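Local coordinates for Alpha/beta hydrolase (Pseudomonas aeruginosa PAO1, PDB 4R1D), which is Tle4, a calcium-binding protein that probably acts as a lipase effector of the H2 type VI secretion system and is bound by the inhibitor Tli4, at residues Pro188-Glu191 / Glu192-Leu195; Leu349-Ile352 / Asp353-Arg357; Gly551-Lys554 / Ile555-Ala559. All coordinates share one frame; numbering follows the deposited sequence.

Contact 1 of 3, residues Pro188-Glu191 / Glu192-Leu195; sequences PIDE and EELL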
loop_
_atom_site.group_PDB
_atom_site.type_symbol
_atom_site.label_atom_id
_atom_site.label_comp_id
_atom_site.label_asym_id
_atom_site.label_seq_id
_atom_site.Cartn_x
_atom_site.Cartn_y
_atom_site.Cartn_z
ATOM N N PRO A 188 -23.505 6.528 29.116
ATOM C CA PRO A 188 -23.221 7.847 28.546
ATOM C C PRO A 188 -22.028 8.488 29.230
ATOM O O PRO A 188 -21.690 8.121 30.357
ATOM C CB PRO A 188 -24.489 8.646 28.867
ATOM C CG PRO A 188 -25.074 7.955 30.054
ATOM C CD PRO A 188 -24.796 6.502 29.826
ATOM N N ILE A 189 -21.392 9.428 28.539
ATOM C CA ILE A 189 -20.374 10.266 29.143
ATOM C C ILE A 189 -21.068 11.156 30.175
ATOM O O ILE A 189 -22.192 11.613 29.943
ATOM C CB ILE A 189 -19.700 11.142 28.073
ATOM C CG1 ILE A 189 -18.778 10.295 27.190
ATOM C CG2 ILE A 189 -18.923 12.281 28.706
ATOM C CD1 ILE A 189 -18.418 10.955 25.852
ATOM N N ASP A 190 -20.418 11.372 31.311
ATOM C CA ASP A 190 -20.953 12.278 32.322
ATOM C C ASP A 190 -20.005 13.435 32.605
ATOM O O ASP A 190 -18.897 13.498 32.062
ATOM C CB ASP A 190 -21.373 11.538 33.611
ATOM C CG ASP A 190 -20.201 10.994 34.413
ATOM O OD1 ASP A 190 -19.070 11.532 34.338
ATOM O OD2 ASP A 190 -20.418 10.012 35.159
ATOM N N GLU A 191 -20.445 14.362 33.451
ATOM C CA GLU A 191 -19.690 15.592 33.670
ATOM C C GLU A 191 -18.361 15.325 34.377
ATOM O O GLU A 191 -17.349 15.960 34.074
ATOM C CB GLU A 191 -20.525 16.610 34.465
ATOM C CG GLU A 191 -19.873 17.983 34.556
ATOM C CD GLU A 191 -20.701 18.982 35.332
ATOM O OE1 GLU A 191 -21.867 18.671 35.675
ATOM O OE2 GLU A 191 -20.182 20.082 35.597
ATOM N N GLU A 192 -18.368 14.396 35.333
ATOM C CA GLU A 192 -17.130 13.911 35.962
ATOM C C GLU A 192 -16.076 13.538 34.950
ATOM O O GLU A 192 -14.917 13.937 35.048
ATOM C CB GLU A 192 -17.397 12.590 36.653
ATOM C CG GLU A 192 -17.173 12.649 38.054
ATOM C CD GLU A 192 -18.142 13.583 38.604
ATOM O OE1 GLU A 192 -17.747 14.736 38.835
ATOM O OE2 GLU A 192 -19.305 13.160 38.742
ATOM N N GLU A 193 -16.492 12.683 34.029
ATOM C CA GLU A 193 -15.590 12.105 33.042
ATOM C C GLU A 193 -14.960 13.172 32.167
ATOM O O GLU A 193 -13.758 13.118 31.888
ATOM C CB GLU A 193 -16.320 11.056 32.198
ATOM C CG GLU A 193 -16.671 9.798 32.986
ATOM C CD GLU A 193 -17.496 8.819 32.181
ATOM O OE1 GLU A 193 -18.231 9.258 31.279
ATOM O OE2 GLU A 193 -17.384 7.606 32.435
ATOM N N LEU A 194 -15.756 14.153 31.752
ATOM C CA LEU A 194 -15.221 15.243 30.941
ATOM C C LEU A 194 -14.282 16.130 31.755
ATOM O O LEU A 194 -13.259 16.592 31.261
ATOM C CB LEU A 194 -16.350 16.078 30.335
ATOM C CG LEU A 194 -17.210 15.295 29.332
ATOM C CD1 LEU A 194 -18.481 16.036 28.994
ATOM C CD2 LEU A 194 -16.399 14.984 28.071
ATOM N N LEU A 195 -14.627 16.384 33.007
ATOM C CA LEU A 195 -13.734 17.193 33.824
ATOM C C LEU A 195 -12.404 16.471 33.977
ATOM O O LEU A 195 -11.335 17.066 33.849
ATOM C CB LEU A 195 -14.357 17.465 35.198
ATOM C CG LEU A 195 -13.557 18.352 36.158
ATOM C CD1 LEU A 195 -13.193 19.692 35.521
ATOM C CD2 LEU A 195 -14.368 18.573 37.437
#
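Two first torsions of opposite sense let Asp190 and Glu193 reach each other's backbone. CG of Asp190 stands between its own backbone N and carbonyl carbon (chi1 70°), which carries OD1 forward over the first turn of the helix. CG of Glu193 lies beside its own backbone N (chi1 -70°), and from there the extended chain runs back toward the residues that precede the helix. The two bonds are reciprocal. Asp190 OD1 accepts from Glu193 N at 2.8 Å, met nearly along the C-O axis. Glu193 OE1 in turn accepts from Asp190 N at 3.0 Å, the donor standing above the carboxylate plane (37° out of it). The carboxylates themselves are not bonded: OD1 of Asp190 and OE1 of Glu193 remain 3.9 Å apart, and their like charges are probably eased by the backbone N-H groups each accepts from. OE2 of Glu193 forms a salt bridge with Lys554 on helix 542-556; this second partner, together with the bond to Asp190 N, probably limits how the carboxylate can turn. OD1 of Asp190 also lies 3.0 Å from Glu192 CB. Regular helical bonding starts at once, with Leu194 N donating to Asp190 O at 3.2 Å and Leu195 N to Glu191 O at 3.0 Å. On the buried side, Ile189 and Leu194 cross at about a right angle, CG2 of Ile189 resting 3.5 Å from CG of Leu194. Ile553 of helix 542-556 touches both side chains. The pairing of N-cap Asp190 with Glu193 is a capping box, and the contact of Ile189, just before the cap, with Leu194 is a hydrophobic staple, at the start of helix 191-197.

Contact 2 of 3, residues Leu349-Ile352 / Asp353-Arg357; sequences LKDI and DGKPR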
loop_
_atom_site.group_PDB
_atom_site.type_symbol
_atom_site.label_atom_id
_atom_site.label_comp_id
_atom_site.label_asym_id
_atom_site.label_seq_id
_atom_site.Cartn_x
_atom_site.Cartn_y
_atom_site.Cartn_z
ATOM N N LEU A 349 -25.771 -24.264 -7.240
ATOM C CA LEU A 349 -25.496 -25.483 -7.988
ATOM C C LEU A 349 -24.961 -26.591 -7.082
ATOM O O LEU A 349 -24.605 -26.339 -5.937
ATOM C CB LEU A 349 -24.490 -25.181 -9.095
ATOM C CG LEU A 349 -25.009 -24.230 -10.174
ATOM C CD1 LEU A 349 -23.891 -23.824 -11.144
ATOM C CD2 LEU A 349 -26.173 -24.887 -10.918
ATOM N N LYS A 350 -24.914 -27.818 -7.601
ATOM C CA LYS A 350 -24.399 -28.959 -6.847
ATOM C C LYS A 350 -23.070 -29.414 -7.431
ATOM O O LYS A 350 -22.886 -29.359 -8.647
ATOM C CB LYS A 350 -25.393 -30.124 -6.901
ATOM C CG LYS A 350 -26.356 -30.209 -5.729
ATOM C CD LYS A 350 -26.978 -28.880 -5.397
ATOM C CE LYS A 350 -28.095 -29.032 -4.368
ATOM N NZ LYS A 350 -29.298 -29.684 -4.953
ATOM N N ASP A 351 -22.155 -29.872 -6.577
ATOM C CA ASP A 351 -20.867 -30.387 -7.057
ATOM C C ASP A 351 -20.895 -31.894 -7.314
ATOM O O ASP A 351 -21.953 -32.522 -7.290
ATOM C CB ASP A 351 -19.712 -30.023 -6.108
ATOM C CG ASP A 351 -19.821 -30.690 -4.745
ATOM O OD1 ASP A 351 -20.633 -31.632 -4.571
ATOM O OD2 ASP A 351 -19.076 -30.266 -3.841
ATOM N N ILE A 352 -19.716 -32.456 -7.553
ATOM C CA ILE A 352 -19.563 -33.866 -7.896
ATOM C C ILE A 352 -20.193 -34.791 -6.855
ATOM O O ILE A 352 -20.661 -35.883 -7.186
ATOM C CB ILE A 352 -18.065 -34.223 -8.065
ATOM C CG1 ILE A 352 -17.896 -35.595 -8.718
ATOM C CG2 ILE A 352 -17.344 -34.163 -6.727
ATOM C CD1 ILE A 352 -16.450 -35.915 -9.052
ATOM N N ASP A 353 -20.198 -34.359 -5.599
ATOM C CA ASP A 353 -20.771 -35.165 -4.528
ATOM C C ASP A 353 -22.192 -34.738 -4.169
ATOM O O ASP A 353 -22.741 -35.185 -3.165
ATOM C CB ASP A 353 -19.885 -35.130 -3.284
ATOM C CG ASP A 353 -18.554 -35.818 -3.498
ATOM O OD1 ASP A 353 -18.464 -36.682 -4.395
ATOM O OD2 ASP A 353 -17.599 -35.501 -2.766
ATOM N N GLY A 354 -22.780 -33.870 -4.983
ATOM C CA GLY A 354 -24.147 -33.427 -4.759
ATOM C C GLY A 354 -24.274 -32.382 -3.665
ATOM O O GLY A 354 -25.376 -32.136 -3.155
ATOM N N LYS A 355 -23.151 -31.764 -3.305
ATOM C CA LYS A 355 -23.139 -30.741 -2.265
ATOM C C LYS A 355 -23.193 -29.333 -2.866
ATOM O O LYS A 355 -22.703 -29.109 -3.974
ATOM C CB LYS A 355 -21.904 -30.903 -1.382
ATOM C CG LYS A 355 -21.745 -32.322 -0.839
ATOM C CD LYS A 355 -23.021 -32.786 -0.129
ATOM C CE LYS A 355 -22.946 -34.270 0.265
ATOM N NZ LYS A 355 -24.237 -34.775 0.833
ATOM N N PRO A 356 -23.793 -28.383 -2.137
ATOM C CA PRO A 356 -23.951 -27.034 -2.689
ATOM C C PRO A 356 -22.596 -26.424 -3.041
ATOM O O PRO A 356 -21.649 -26.555 -2.270
ATOM C CB PRO A 356 -24.582 -26.257 -1.537
ATOM C CG PRO A 356 -25.307 -27.299 -0.737
ATOM C CD PRO A 356 -24.429 -28.519 -0.814
ATOM N N ARG A 357 -22.522 -25.773 -4.191
ATOM C CA ARG A 357 -21.301 -25.086 -4.600
ATOM C C ARG A 357 -21.292 -23.692 -3.974
ATOM O O ARG A 357 -21.471 -22.670 -4.652
ATOM C CB ARG A 357 -21.219 -25.044 -6.121
ATOM C CG ARG A 357 -21.320 -26.455 -6.725
ATOM C CD ARG A 357 -20.850 -26.516 -8.168
ATOM N NE ARG A 357 -19.413 -26.281 -8.303
ATOM C CZ ARG A 357 -18.763 -26.296 -9.464
ATOM N NH1 ARG A 357 -19.420 -26.541 -10.587
ATOM N NH2 ARG A 357 -17.459 -26.072 -9.506
HETATM O O HOH W 1 -22.269 -27.628 -10.982
#
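Leu349 and Arg357 face each other at the open end of a short antiparallel hairpin, where Arg357 N donates to Leu349 O at 2.8 Å. It lies at the surface between strands 339-342 and 358-359, antiparallel neighbours in the small mixed sheet. Nearer the tip, Lys350 and Pro356 are bridged, and Asp351 N donates to Lys355 O, also at 2.8 Å. A type I turn from Asp351 to Gly354 reverses the chain, closed by Gly354 N bonding to Asp351 O. Gly354 then takes a positive phi (78°), giving the type I turn with G1 bulge of a 3:5 hairpin. With CG of Asp351 tucked between the backbone N and the carbonyl carbon (chi1 66°), OD1 accepts two backbone bonds, from Asp353 N at 2.9 Å and from Lys355 N at 2.8 Å. These donors arrive from opposite faces of the carboxylate plane, and the first bond closes an Asx turn. On the other arm, the Arg357 chain lies across the backbone of 349-351, with CG 3.5 Å from Lys350 C. A bend at chi3 sends the guanidinium beyond the hairpin, where NH2 forms a salt bridge with Glu453 and NE makes a hydrogen bond to Tyr359 OH. At the edge of the guanidinium, in its plane, a water accepts from Arg357 NH1 at 3.1 Å and donates to Lys350 O at 3.0 Å.

Contact 3 of 3, residues Gly551-Lys554 / Ile555-Ala559; sequences GVIK and ITQLA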
loop_
_atom_site.group_PDB
_atom_site.type_symbol
_atom_site.label_atom_id
_atom_site.label_comp_id
_atom_site.label_asym_id
_atom_site.label_seq_id
_atom_site.Cartn_x
_atom_site.Cartn_y
_atom_site.Cartn_z
ATOM N N GLY A 551 -15.111 7.118 22.568
ATOM C CA GLY A 551 -14.103 6.155 22.964
ATOM C C GLY A 551 -12.925 6.806 23.687
ATOM O O GLY A 551 -12.461 6.325 24.722
ATOM N N VAL A 552 -12.446 7.920 23.150
ATOM C CA VAL A 552 -11.283 8.582 23.740
ATOM C C VAL A 552 -11.576 9.044 25.165
ATOM O O VAL A 552 -10.756 8.846 26.078
ATOM C CB VAL A 552 -10.813 9.749 22.876
ATOM C CG1 VAL A 552 -9.784 10.611 23.627
ATOM C CG2 VAL A 552 -10.232 9.208 21.568
ATOM N N ILE A 553 -12.747 9.647 25.354
ATOM C CA ILE A 553 -13.150 10.086 26.686
ATOM C C ILE A 553 -13.246 8.919 27.678
ATOM O O ILE A 553 -12.716 8.991 28.795
ATOM C CB ILE A 553 -14.475 10.850 26.671
ATOM C CG1 ILE A 553 -14.325 12.163 25.886
ATOM C CG2 ILE A 553 -14.941 11.105 28.123
ATOM C CD1 ILE A 553 -13.210 13.089 26.428
ATOM N N LYS A 554 -13.913 7.843 27.277
ATOM C CA LYS A 554 -14.026 6.681 28.146
ATOM C C LYS A 554 -12.667 6.053 28.485
ATOM O O LYS A 554 -12.375 5.783 29.653
ATOM C CB LYS A 554 -14.987 5.653 27.556
ATOM C CG LYS A 554 -16.461 6.107 27.561
ATOM C CD LYS A 554 -16.984 6.320 28.989
ATOM C CE LYS A 554 -18.472 6.686 28.998
ATOM N NZ LYS A 554 -19.087 6.604 30.376
ATOM N N ILE A 555 -11.826 5.847 27.470
ATOM C CA ILE A 555 -10.515 5.245 27.684
ATOM C C ILE A 555 -9.660 6.089 28.632
ATOM O O ILE A 555 -8.929 5.559 29.465
ATOM C CB ILE A 555 -9.774 5.033 26.341
ATOM C CG1 ILE A 555 -10.506 3.959 25.526
ATOM C CG2 ILE A 555 -8.276 4.668 26.593
ATOM C CD1 ILE A 555 -10.221 3.967 24.007
ATOM N N THR A 556 -9.749 7.402 28.479
ATOM C CA THR A 556 -9.009 8.363 29.300
ATOM C C THR A 556 -9.276 8.226 30.810
ATOM O O THR A 556 -8.409 8.536 31.638
ATOM C CB THR A 556 -9.320 9.804 28.817
ATOM O OG1 THR A 556 -8.859 9.958 27.467
ATOM C CG2 THR A 556 -8.647 10.842 29.685
ATOM N N GLN A 557 -10.460 7.751 31.171
ATOM C CA GLN A 557 -10.787 7.553 32.583
ATOM C C GLN A 557 -9.800 6.588 33.252
ATOM O O GLN A 557 -9.618 6.604 34.472
ATOM C CB GLN A 557 -12.230 7.074 32.741
ATOM C CG GLN A 557 -13.264 7.951 32.024
ATOM C CD GLN A 557 -13.092 9.442 32.312
ATOM O OE1 GLN A 557 -12.994 10.267 31.391
ATOM N NE2 GLN A 557 -13.073 9.796 33.591
ATOM N N LEU A 558 -9.144 5.765 32.434
ATOM C CA LEU A 558 -8.157 4.798 32.920
ATOM C C LEU A 558 -6.758 5.384 33.116
ATOM O O LEU A 558 -5.893 4.744 33.710
ATOM C CB LEU A 558 -8.080 3.601 31.967
ATOM C CG LEU A 558 -9.404 2.851 31.838
ATOM C CD1 LEU A 558 -9.314 1.787 30.759
ATOM C CD2 LEU A 558 -9.795 2.232 33.181
ATOM N N ALA A 559 -6.530 6.591 32.614
ATOM C CA ALA A 559 -5.198 7.175 32.660
ATOM C C ALA A 559 -4.840 7.487 34.103
ATOM O O ALA A 559 -5.683 7.955 34.861
ATOM C CB ALA A 559 -5.143 8.437 31.815
#
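Thr556 reaches back to Val552 by both backbone and side chain, in the last turns of helix 542-556, which packs on the central parallel sheet of the alpha/beta hydrolase fold. OG1, held beside its own backbone N (chi1 -63°), donates to Val552 O at 2.6 Å, and Thr556 N donates to the same oxygen at 3.0 Å. The two donors approach from opposite faces of the carbonyl plane, which lets one oxygen take both; the hydroxyl of this buried residue thus finds its acceptor within the helix. One residue earlier, Ile555 N makes a nearly straight bond of 2.9 Å to Gly551 O (170° at the hydrogen). The Ile555 side chain folds over that same carbonyl, bringing CG1 within 3.2 Å of Gly551 O. Gln557 N donates to Lys554 O, three residues back, and a type I turn runs from Thr556 to Ala559. In the next shell, strand 250-255 supports this face, with Ile251 touching Val552, Ile555 and Thr556, while Leu275 of strand 274-280 meets Ile555 and Leu558. Tyr200 touches Thr556 and Ala559, and Phe202, a calcium-site residue, comes to about 3 Å from Thr556, side chain to side chain. In that turn, Ala559 N donates to Thr556 O at 2.9 Å.

In the fold
Contacts 1 and 3 are neighbours, with centres 10 Å apart: the capped start of helix 191-197 lies against the later turns of helix 542-556. Lys554 NZ joins them, lying 2.9 Å from Glu193 OE2 in the salt bridge and 3.0 Å from Pro188 O in a probable hydrogen bond. Contact 3 is the nearer to the calcium site: Thr556 lies beside Phe202, about 3 Å between side chains, against about 9 Å for Leu194 of contact 1; the ion is about 11 Å from the side chain of Val552. Contact 2, a surface hairpin, stands apart, its centre 57 Å from that of contact 1 and 52 Å from that of contact 3.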